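Local coordinates for protein putative sulfatase yidJ (Bacteroides fragilis, PDB 2QZU) that probably hydrolyses sulfate esters as a metal-dependent arylsulfatase of the sulfatase family, at residues F329-M334 and P444-N449. Sequence-based numbering, arbitrary orientation.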
loop_
_atom_site.group_PDB
_atom_site.type_symbol
_atom_site.label_atom_id
_atom_site.label_comp_id
_atom_site.label_asym_id
_atom_site.label_seq_id
_atom_site.Cartn_x
_atom_site.Cartn_y
_atom_site.Cartn_z
ATOM N N PHE A 329 -4.425 25.925 -0.000
ATOM C CA PHE A 329 -4.220 27.036 -0.920
ATOM C C PHE A 329 -2.893 27.144 -1.664
ATOM O O PHE A 329 -2.770 27.961 -2.577
ATOM C CB PHE A 329 -4.491 28.348 -0.185
ATOM C CG PHE A 329 -3.860 28.412 1.170
ATOM C CD1 PHE A 329 -4.641 28.308 2.318
ATOM C CD2 PHE A 329 -2.479 28.522 1.301
ATOM C CE1 PHE A 329 -4.052 28.316 3.582
ATOM C CE2 PHE A 329 -1.880 28.529 2.558
ATOM C CZ PHE A 329 -2.668 28.424 3.700
ATOM N N TYR A 330 -1.905 26.342 -1.288
ATOM C CA TYR A 330 -0.608 26.394 -1.960
ATOM C C TYR A 330 -0.714 26.097 -3.457
ATOM O O TYR A 330 -1.543 25.289 -3.888
ATOM C CB TYR A 330 0.367 25.413 -1.299
ATOM C CG TYR A 330 0.804 25.841 0.086
ATOM C CD1 TYR A 330 1.470 27.055 0.281
ATOM C CD2 TYR A 330 0.561 25.036 1.197
ATOM C CE1 TYR A 330 1.884 27.457 1.552
ATOM C CE2 TYR A 330 0.972 25.426 2.474
ATOM C CZ TYR A 330 1.633 26.640 2.642
ATOM O OH TYR A 330 2.034 27.039 3.899
ATOM N N GLU A 331 0.135 26.759 -4.241
ATOM C CA GLU A 331 0.153 26.587 -5.691
ATOM C C GLU A 331 0.211 25.135 -6.182
ATOM O O GLU A 331 -0.494 24.780 -7.120
ATOM C CB GLU A 331 1.332 27.351 -6.299
ATOM C CG GLU A 331 1.181 28.861 -6.309
ATOM C CD GLU A 331 0.020 29.317 -7.161
ATOM O OE1 GLU A 331 -1.054 29.606 -6.595
ATOM O OE2 GLU A 331 0.182 29.376 -8.400
ATOM N N GLU A 332 1.051 24.303 -5.565
ATOM C CA GLU A 332 1.175 22.913 -6.013
ATOM C C GLU A 332 -0.136 22.141 -5.859
ATOM O O GLU A 332 -0.341 21.109 -6.498
ATOM C CB GLU A 332 2.294 22.185 -5.257
ATOM C CG GLU A 332 2.029 21.999 -3.774
ATOM C CD GLU A 332 2.556 23.142 -2.927
ATOM O OE1 GLU A 332 2.747 24.255 -3.460
ATOM O OE2 GLU A 332 2.771 22.928 -1.716
ATOM N N SER A 333 -1.014 22.659 -5.008
ATOM C CA SER A 333 -2.317 22.060 -4.753
ATOM C C SER A 333 -3.400 22.640 -5.675
ATOM O O SER A 333 -4.207 21.901 -6.250
ATOM C CB SER A 333 -2.698 22.288 -3.283
ATOM O OG SER A 333 -4.041 21.921 -3.025
HETATM N N MSE A 334 -3.409 23.962 -5.819
HETATM C CA MSE A 334 -4.401 24.643 -6.651
HETATM C C MSE A 334 -4.169 24.579 -8.166
HETATM O O MSE A 334 -5.126 24.472 -8.930
HETATM C CB MSE A 334 -4.513 26.122 -6.246
HETATM C CG MSE A 334 -5.048 26.376 -4.836
HETATM SE SE MSE A 334 -5.366 28.286 -4.521
HETATM C CE MSE A 334 -6.965 28.470 -5.595
ATOM N N PRO A 444 7.571 33.157 -4.892
ATOM C CA PRO A 444 6.849 32.165 -5.698
ATOM C C PRO A 444 6.552 30.829 -5.021
ATOM O O PRO A 444 5.558 30.176 -5.340
ATOM C CB PRO A 444 7.738 32.014 -6.934
ATOM C CG PRO A 444 9.115 32.275 -6.388
ATOM C CD PRO A 444 8.881 33.466 -5.493
ATOM N N HIS A 445 7.403 30.420 -4.086
ATOM C CA HIS A 445 7.196 29.149 -3.402
ATOM C C HIS A 445 6.421 29.313 -2.101
ATOM O O HIS A 445 6.363 28.401 -1.276
ATOM C CB HIS A 445 8.543 28.473 -3.162
ATOM C CG HIS A 445 9.323 28.251 -4.420
ATOM N ND1 HIS A 445 8.878 27.426 -5.432
ATOM C CD2 HIS A 445 10.480 28.799 -4.861
ATOM C CE1 HIS A 445 9.727 27.479 -6.444
ATOM N NE2 HIS A 445 10.705 28.303 -6.124
ATOM N N GLU A 446 5.831 30.494 -1.939
ATOM C CA GLU A 446 5.007 30.825 -0.780
ATOM C C GLU A 446 5.560 30.367 0.565
ATOM O O GLU A 446 4.980 29.507 1.235
ATOM C CB GLU A 446 3.606 30.262 -1.009
ATOM C CG GLU A 446 2.992 30.769 -2.309
ATOM C CD GLU A 446 1.667 30.111 -2.647
ATOM O OE1 GLU A 446 0.704 30.845 -2.950
ATOM O OE2 GLU A 446 1.592 28.865 -2.622
HETATM N N MSE A 447 6.673 30.971 0.961
HETATM C CA MSE A 447 7.335 30.642 2.218
HETATM C C MSE A 447 7.154 31.732 3.273
HETATM O O MSE A 447 7.376 31.491 4.459
HETATM C CB MSE A 447 8.837 30.455 1.983
HETATM C CG MSE A 447 9.196 29.448 0.911
HETATM SE SE MSE A 447 8.615 27.665 1.357
HETATM C CE MSE A 447 9.873 27.285 2.785
ATOM N N ASN A 448 6.752 32.925 2.846
ATOM C CA ASN A 448 6.595 34.049 3.768
ATOM C C ASN A 448 5.178 34.588 3.861
ATOM O O ASN A 448 4.697 35.231 2.928
ATOM C CB ASN A 448 7.514 35.197 3.337
ATOM C CG ASN A 448 7.707 36.243 4.423
ATOM O OD1 ASN A 448 8.284 37.304 4.176
ATOM N ND2 ASN A 448 7.238 35.947 5.628
ATOM N N ASN A 449 4.511 34.331 4.981
ATOM C CA ASN A 449 3.168 34.859 5.177
ATOM C C ASN A 449 3.414 36.307 5.580
ATOM O O ASN A 449 3.898 36.573 6.677
ATOM C CB ASN A 449 2.438 34.123 6.304
ATOM C CG ASN A 449 1.065 34.710 6.578
ATOM O OD1 ASN A 449 0.631 35.642 5.899
ATOM N ND2 ASN A 449 0.374 34.171 7.576
HETATM O O HOH W 1 4.315 28.796 3.865
HETATM O O HOH W 2 -1.473 29.963 -4.045
#
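F329 backs the ring of Y330, whose edge meets E446. CE2 of F329 lies over the centre of one face of that ring. F329 itself rests on I436 and F438 of strand 431-439. At the Y330 edge, OE2 of E446 sits near the ring plane, 3.4 Å from Y330 CD1, and the side chains of Y330 and E446 run past each other in opposite directions. The far end of Y330 is tied by water. Its OH is 2.9 Å from a water that donates a hydrogen bond to E446 O at 2.8 Å.

Y330 is also the N-cap residue of the short helix 331-334, and its carbonyl O accepts from S333 N and M334 N. The first turn of this helix receives a carboxylate from the loop between strand 431-439 and helix 455-471. The contact thus joins the alkaline-phosphatase-like sulfatase domain to the C-terminal part of the chain, which carries a four-stranded antiparallel sheet.

E331 N, the first N-H of the helix, gives the direct bond, 3.0 Å to E446 OE2. The bond is fairly straight, at 162°, and uses the syn side of the carboxylate, 24° out of its plane. E446 reaches there because its chain is extended beyond CG. The E331 chain bends at chi2 (-63°), and its OE2 forms a salt bridge with R417. E331 OE1 and E446 OE1, two like charges, are 4.2 Å apart; R417 probably offsets the repulsion. A water lies 2.6 Å from E331 OE1 and within reach of E446 OE1. The two carboxylate planes are nearly perpendicular. T422 adds a weak hydrogen bond to E446 OE1.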